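Local coordinates for protein putative NADPH:quinone oxidoreductase (Ralstonia eutropha, PDB 3IUP) that probably reduces quinones or related substrates with NADPH, the cofactor it binds, as a putative NADPH:quinone oxidoreductase with an alcohol dehydrogenase GroES-like domain, at residues A5-S10 against Q129-P134; S91-N96 against G123-S128; R38-P43 against A99-E104. One frame throughout, in Å; residues are numbered along the deposited sequence.

In the fold
All three contacts lie on the same side of the chain's centre, and all are partly buried. Contact 1 joins the antiparallel sheet that holds strand 4-12 to the mixed sheet that holds strands 34-43 and 130-134, largely through polar backbone, amide and water bonds. Contact 2, about 7 Å from it centre to centre, ties the end of strand 90-93 to the loop leading into strand 130-134; here backbones pass close at glycines, and a tyrosine ring lies on one of them. Contact 3 lies within the mixed sheet: regular antiparallel pairing interrupted by a bulge, with a salt bridge alongside. Tyr127 OH bonds to Pro43 O, linking contacts 2 and 3.

Contact 1: A5-S10 against Q129-P134; sequences ALQLRS and QYRCIP
Leu6 O is gripped by two donors: Gln129 N at 2.9 Å, and water 1, which gives it a proton. The same water accepts from Tyr130 N at 3.0 Å and, weakly, from Gln7 NE2, so it bridges the two segments beside the direct bond. The side chain of Gln129 takes the backbone N of Leu6. With CG anti to the carbonyl carbon (chi1 -71°) and the chain extended beyond it, the amide runs alongside the leucine side chain, both pointing the same way, and OE1 takes Leu6 N at 2.8 Å. That donor stands tilted 32° from the amide's carbonyl plane. One glutamine thus holds both polar backbone atoms of Leu6, one with its own N and the other with its side chain.

Packing is modest. The methyl CB of Ala5 meets the edge of the Tyr130 ring at CD2, 3.8 Å away and near the ring plane. Further along, in the conformer modelled here, Arg9 grips the Gln7 amide end-on: NH1 and NH2 both give to OE1, the latter at 2.8 Å, while NH1 also reaches Leu8 O. This leaves NE2 of Gln7 on the side of water 1, with Tyr130 O 3.3 Å from that NE2. Arg131 directs its NH2 to Gly124 O.

The strand segments run almost perpendicular, 83° apart, and are not neighbours in one sheet. Contact 1 is a junction between two beta-sheets, made where the chain enters strand 130-134 of the GroES-like fold.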
# COMPACT_ATOMS: atom_id res chain seq x y z
N ALA A 5 42.94 -7.36 14.41
CA ALA A 5 42.46 -6.05 14.75
C ALA A 5 41.00 -6.21 15.16
O ALA A 5 40.45 -7.30 15.10
CB ALA A 5 42.60 -5.09 13.60
N LEU A 6 40.38 -5.12 15.58
CA LEU A 6 39.09 -5.24 16.23
C LEU A 6 37.94 -5.01 15.26
O LEU A 6 38.04 -4.23 14.30
CB LEU A 6 39.00 -4.22 17.38
CG LEU A 6 40.05 -4.40 18.48
CD1 LEU A 6 39.84 -3.29 19.50
CD2 LEU A 6 39.89 -5.78 19.09
N GLN A 7 36.83 -5.69 15.54
CA GLN A 7 35.57 -5.46 14.83
C GLN A 7 34.43 -5.60 15.81
O GLN A 7 34.44 -6.50 16.63
CB GLN A 7 35.35 -6.46 13.71
CG GLN A 7 36.50 -6.55 12.77
CD GLN A 7 36.09 -7.15 11.46
OE1 GLN A 7 35.05 -7.80 11.36
NE2 GLN A 7 36.93 -6.96 10.44
N LEU A 8 33.45 -4.72 15.73
CA LEU A 8 32.32 -4.84 16.64
C LEU A 8 31.47 -6.05 16.25
O LEU A 8 31.31 -6.36 15.04
CB LEU A 8 31.49 -3.57 16.54
CG LEU A 8 30.29 -3.39 17.43
CD1 LEU A 8 30.23 -1.83 17.65
CD2 LEU A 8 29.01 -3.97 16.79
N ARG A 9 30.91 -6.73 17.23
CA ARG A 9 29.98 -7.82 16.99
C ARG A 9 28.71 -7.65 17.83
O ARG A 9 28.78 -7.24 19.02
CB ARG A 9 30.62 -9.17 17.29
CG ARG A 9 31.76 -9.53 16.31
CD ARG A 9 31.21 -9.94 14.97
NE ARG A 9 32.23 -10.39 14.02
CZ ARG A 9 32.89 -9.56 13.21
NH1 ARG A 9 32.68 -8.24 13.27
NH2 ARG A 9 33.78 -10.04 12.37
N SER A 10 27.59 -7.98 17.22
CA SER A 10 26.30 -7.97 17.89
C SER A 10 25.73 -9.40 17.88
O SER A 10 25.44 -9.95 16.84
CB SER A 10 25.34 -7.04 17.17
OG SER A 10 24.04 -7.09 17.76
N GLN A 129 38.25 -2.15 12.29
CA GLN A 129 39.46 -1.41 11.96
C GLN A 129 39.88 -1.57 10.50
O GLN A 129 40.32 -0.59 9.86
CB GLN A 129 40.60 -1.83 12.86
CG GLN A 129 40.46 -1.39 14.29
CD GLN A 129 41.69 -1.72 15.12
OE1 GLN A 129 41.66 -2.62 15.94
NE2 GLN A 129 42.78 -0.97 14.90
N TYR A 130 39.75 -2.80 9.99
CA TYR A 130 40.18 -3.13 8.59
C TYR A 130 39.13 -3.95 7.95
O TYR A 130 38.56 -4.82 8.61
CB TYR A 130 41.49 -3.95 8.60
CG TYR A 130 42.63 -3.13 9.07
CD1 TYR A 130 43.33 -2.33 8.18
CD2 TYR A 130 42.99 -3.11 10.42
CE1 TYR A 130 44.36 -1.52 8.63
CE2 TYR A 130 44.00 -2.30 10.88
CZ TYR A 130 44.69 -1.52 9.98
OH TYR A 130 45.70 -0.70 10.41
N ARG A 131 38.88 -3.68 6.65
CA ARG A 131 37.95 -4.52 5.87
C ARG A 131 38.58 -4.88 4.55
O ARG A 131 39.15 -4.01 3.88
CB ARG A 131 36.59 -3.82 5.67
CG ARG A 131 35.68 -4.00 6.88
CD ARG A 131 35.01 -5.37 6.89
NE ARG A 131 33.88 -5.38 5.96
CZ ARG A 131 33.76 -6.15 4.88
NH1 ARG A 131 34.70 -7.05 4.56
NH2 ARG A 131 32.68 -6.04 4.12
N CYS A 132 38.49 -6.16 4.22
CA CYS A 132 38.96 -6.73 2.98
C CYS A 132 37.77 -6.91 2.08
O CYS A 132 36.85 -7.69 2.39
CB CYS A 132 39.61 -8.07 3.21
SG CYS A 132 40.31 -8.76 1.70
N ILE A 133 37.71 -6.09 1.04
CA ILE A 133 36.53 -6.10 0.19
C ILE A 133 36.91 -6.04 -1.26
O ILE A 133 37.98 -5.61 -1.59
CB ILE A 133 35.56 -4.99 0.54
CG1 ILE A 133 35.99 -3.66 -0.00
CG2 ILE A 133 35.35 -4.87 2.06
CD1 ILE A 133 34.76 -2.82 -0.25
N PRO A 134 36.00 -6.49 -2.14
CA PRO A 134 36.31 -6.42 -3.57
C PRO A 134 36.53 -5.01 -4.06
O PRO A 134 35.80 -4.08 -3.70
CB PRO A 134 35.09 -7.03 -4.24
CG PRO A 134 34.52 -7.93 -3.20
CD PRO A 134 34.75 -7.22 -1.90
O HOH W 1 39.46 -5.09 11.85

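Contact 2: S91-N96 against G123-S128; sequences SMPVGN and GGAMYS
With CG anti to the carbonyl carbon (chi1 -59°), Tyr127 lays its ring flat over the backbone at Gly95, while Val94, whose CG1 lies anti to its N (chi1 -179°), sends that methyl to the ring at CE2, 3.5 Å away. Gly95 CA sits over the ring centre, 3.6 Å from the centroid and 12° off the normal, a CH-pi contact with no side chain between backbone and ring. Val94 C lies over the same face, nearer the rim.

Three carbonyls in succession receive amides from the loop. Val94 O takes Tyr127 N; Gly95 O takes Met126 N at 2.9 Å; Asn96 O takes Gly124 N at 3.0 Å. Tyr127 is also the centre of an inverse gamma turn, and its hydroxyl bonds to Pro43 O. Ala125 stands across from Pro93, their CB atoms a tight 3.4 Å apart. Beside them, water 2 accepts from Ala125 N at 2.8 Å and gives a weak bond to Pro93 O. Water 3 accepts from Val94 N and lies near Tyr127 O, to which it may donate. Within the loop, Ser128 OG closes on Ala125 O at 2.6 Å.

Met126, a selenomethionine, passes its CG by the oxygens of Gly95 and Asn96 before its bent chain leads off to Ile39 and Ser42. Asn96, held at its N by Asp48 OD1, has its side chain about 8 Å from the bound NADPH. With three direct amide bonds, and waters alongside, the backbone chemistry here probably limits the freedom of this loop, and the tyrosine, packed on Gly95 with one face and bonded through OH to Pro43 O, ties it to the end of strand 34-43.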
# COMPACT_ATOMS: atom_id res chain seq x y z
N SER A 91 26.97 -14.36 15.38
CA SER A 91 27.75 -13.22 15.73
C SER A 91 27.79 -12.26 14.55
O SER A 91 28.43 -12.53 13.52
CB SER A 91 29.14 -13.65 16.17
OG SER A 91 29.96 -12.54 16.38
N MSE A 92 27.04 -11.17 14.63
CA MSE A 92 26.82 -10.30 13.47
C MSE A 92 27.74 -9.12 13.45
O MSE A 92 27.78 -8.34 14.38
CB MSE A 92 25.39 -9.73 13.43
CG MSE A 92 24.29 -10.72 13.59
SE MSE A 92 24.22 -11.92 12.07
CE MSE A 92 23.10 -10.78 10.95
N PRO A 93 28.49 -8.94 12.35
CA PRO A 93 29.18 -7.70 12.14
C PRO A 93 28.17 -6.59 11.86
O PRO A 93 27.04 -6.86 11.46
CB PRO A 93 30.06 -7.98 10.91
CG PRO A 93 29.88 -9.37 10.56
CD PRO A 93 28.64 -9.86 11.21
N VAL A 94 28.56 -5.34 12.07
CA VAL A 94 27.61 -4.24 11.95
C VAL A 94 28.25 -3.12 11.16
O VAL A 94 29.47 -2.97 11.15
CB VAL A 94 27.15 -3.76 13.35
CG1 VAL A 94 26.12 -2.62 13.24
CG2 VAL A 94 26.56 -4.91 14.14
N GLY A 95 27.41 -2.32 10.49
CA GLY A 95 27.83 -1.11 9.83
C GLY A 95 27.78 -1.28 8.33
O GLY A 95 28.62 -1.96 7.75
N ASN A 96 26.79 -0.65 7.70
CA ASN A 96 26.59 -0.79 6.26
C ASN A 96 27.69 -0.18 5.44
O ASN A 96 28.16 -0.79 4.49
CB ASN A 96 25.27 -0.15 5.79
CG ASN A 96 24.08 -1.02 6.06
OD1 ASN A 96 24.04 -2.17 5.63
ND2 ASN A 96 23.06 -0.47 6.73
N GLY A 123 29.99 -2.12 2.20
CA GLY A 123 30.37 -3.54 2.24
C GLY A 123 29.71 -4.30 3.36
O GLY A 123 29.80 -5.53 3.39
N GLY A 124 29.09 -3.61 4.32
CA GLY A 124 28.74 -4.27 5.56
C GLY A 124 30.00 -4.47 6.41
O GLY A 124 31.16 -4.38 5.92
N ALA A 125 29.77 -4.76 7.69
CA ALA A 125 30.87 -4.98 8.64
C ALA A 125 31.87 -3.81 8.66
O ALA A 125 33.08 -3.97 8.85
CB ALA A 125 31.62 -6.32 8.34
N MSE A 126 31.34 -2.60 8.53
CA MSE A 126 32.24 -1.43 8.46
C MSE A 126 32.65 -0.88 9.82
O MSE A 126 33.55 -0.04 9.88
CB MSE A 126 31.68 -0.31 7.58
CG MSE A 126 31.20 -0.74 6.22
SE MSE A 126 32.73 -1.39 5.13
CE MSE A 126 33.56 0.17 4.88
N TYR A 127 32.03 -1.37 10.90
CA TYR A 127 32.46 -1.01 12.26
C TYR A 127 33.62 -1.96 12.65
O TYR A 127 33.46 -2.90 13.45
CB TYR A 127 31.35 -1.07 13.29
CG TYR A 127 30.17 -0.17 12.99
CD1 TYR A 127 30.20 0.82 12.02
CD2 TYR A 127 28.97 -0.38 13.66
CE1 TYR A 127 29.08 1.60 11.77
CE2 TYR A 127 27.86 0.39 13.41
CZ TYR A 127 27.92 1.41 12.47
OH TYR A 127 26.78 2.13 12.21
N SER A 128 34.75 -1.69 12.02
CA SER A 128 35.91 -2.62 11.97
C SER A 128 37.12 -1.80 11.69
O SER A 128 37.07 -0.85 10.91
CB SER A 128 35.80 -3.65 10.82
OG SER A 128 34.59 -4.39 10.91
O HOH W 2 27.19 -5.53 8.59
O HOH W 3 31.40 -5.13 12.65

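Contact 3: R38-P43 against A99-E104; sequences RIEASP and AGVVVE
Arg38 and Val101 form the antiparallel hydrogen-bonded pair at one end of this contact: Arg38 N gives to Val101 O at 2.8 Å and Val101 N returns to Arg38 O at 3.1 Å. Ile39 and Gly100 follow as a non-hydrogen-bonded pair, with Gly100 CA making a CA-H...O contact to Arg38 O. Then the register slips by one. Glu40 and Ala41 both face Ala99, a classic beta bulge: Glu40 N and Ala41 N both give to Ala99 O, at 2.9 and 3.2 Å, and Ala99 N gives to Ala41 O.

The charged contact lies along strand 38-43. Arg38, bent at chi3 (65°), turns its guanidinium edge to Glu40, and NE and NH2 grip OE2 side-on, NH2 at 2.8 Å in a salt bridge. Both donors come from the same face of the carboxylate.

Van der Waals packing completes the contact. The arginine runs beside Val101 and crosses Val103 at about a right angle, NH1 lying 3.5 Å from Val103 CG1, while its CB meets Tyr130.

The ion pair probably steadies the arginine against the valines, and the doubled acceptor Ala99 O keeps the strands bonded through the bulge.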
# COMPACT_ATOMS: atom_id res chain seq x y z
N ARG A 38 41.75 0.47 5.62
CA ARG A 38 41.78 0.90 7.02
C ARG A 38 40.62 1.89 7.18
O ARG A 38 40.68 2.99 6.66
CB ARG A 38 43.11 1.61 7.35
CG ARG A 38 43.23 1.99 8.85
CD ARG A 38 44.53 2.68 9.21
NE ARG A 38 44.60 3.95 8.53
CZ ARG A 38 45.52 4.31 7.64
NH1 ARG A 38 46.54 3.50 7.35
NH2 ARG A 38 45.46 5.50 7.08
N ILE A 39 39.57 1.49 7.91
CA ILE A 39 38.35 2.29 7.97
C ILE A 39 38.53 3.42 9.00
O ILE A 39 38.91 3.16 10.14
CB ILE A 39 37.12 1.43 8.27
CG1 ILE A 39 36.94 0.36 7.19
CG2 ILE A 39 35.86 2.33 8.35
CD1 ILE A 39 35.96 -0.74 7.55
N GLU A 40 38.29 4.65 8.57
CA GLU A 40 38.49 5.83 9.42
C GLU A 40 37.20 6.60 9.71
O GLU A 40 37.20 7.53 10.53
CB GLU A 40 39.55 6.75 8.81
CG GLU A 40 40.89 6.03 8.75
CD GLU A 40 42.04 6.86 8.27
OE1 GLU A 40 41.81 7.95 7.78
OE2 GLU A 40 43.20 6.41 8.48
N ALA A 41 36.10 6.22 9.06
CA ALA A 41 34.83 6.95 9.21
C ALA A 41 33.68 6.05 8.80
O ALA A 41 33.63 5.58 7.67
CB ALA A 41 34.80 8.23 8.40
N SER A 42 32.74 5.83 9.71
CA SER A 42 31.55 5.05 9.39
C SER A 42 30.38 5.57 10.25
O SER A 42 30.51 5.64 11.46
CB SER A 42 31.83 3.58 9.66
OG SER A 42 30.74 2.76 9.40
N PRO A 43 29.25 5.90 9.63
CA PRO A 43 28.18 6.53 10.37
C PRO A 43 27.35 5.51 11.10
O PRO A 43 27.27 4.37 10.68
CB PRO A 43 27.38 7.22 9.26
CG PRO A 43 27.51 6.30 8.12
CD PRO A 43 28.94 5.82 8.20
N ALA A 99 34.24 4.67 5.11
CA ALA A 99 35.28 5.19 4.25
C ALA A 99 36.60 5.07 4.94
O ALA A 99 36.67 5.04 6.18
CB ALA A 99 34.99 6.67 3.89
N GLY A 100 37.66 4.94 4.14
CA GLY A 100 38.98 4.86 4.69
C GLY A 100 40.04 4.85 3.61
O GLY A 100 39.79 5.23 2.46
N VAL A 101 41.20 4.34 3.97
CA VAL A 101 42.35 4.32 3.07
C VAL A 101 42.73 2.89 2.69
O VAL A 101 42.76 2.01 3.53
CB VAL A 101 43.52 5.03 3.72
CG1 VAL A 101 44.76 4.96 2.79
CG2 VAL A 101 43.16 6.47 4.01
N VAL A 102 43.02 2.68 1.42
CA VAL A 102 43.45 1.38 0.93
C VAL A 102 44.92 1.22 1.25
O VAL A 102 45.75 1.99 0.77
CB VAL A 102 43.24 1.20 -0.58
CG1 VAL A 102 43.85 -0.14 -1.04
CG2 VAL A 102 41.73 1.26 -0.97
N VAL A 103 45.21 0.24 2.10
CA VAL A 103 46.55 -0.02 2.61
C VAL A 103 47.17 -1.29 2.04
O VAL A 103 48.38 -1.48 2.16
CB VAL A 103 46.56 -0.14 4.16
CG1 VAL A 103 46.17 1.20 4.80
CG2 VAL A 103 45.65 -1.27 4.62
N GLU A 104 46.36 -2.19 1.48
CA GLU A 104 46.90 -3.34 0.73
C GLU A 104 45.99 -3.57 -0.47
O GLU A 104 44.78 -3.38 -0.39
CB GLU A 104 46.92 -4.62 1.55
CG GLU A 104 47.90 -4.65 2.71
CD GLU A 104 47.91 -5.98 3.48
OE1 GLU A 104 47.70 -7.06 2.89
OE2 GLU A 104 48.17 -5.93 4.70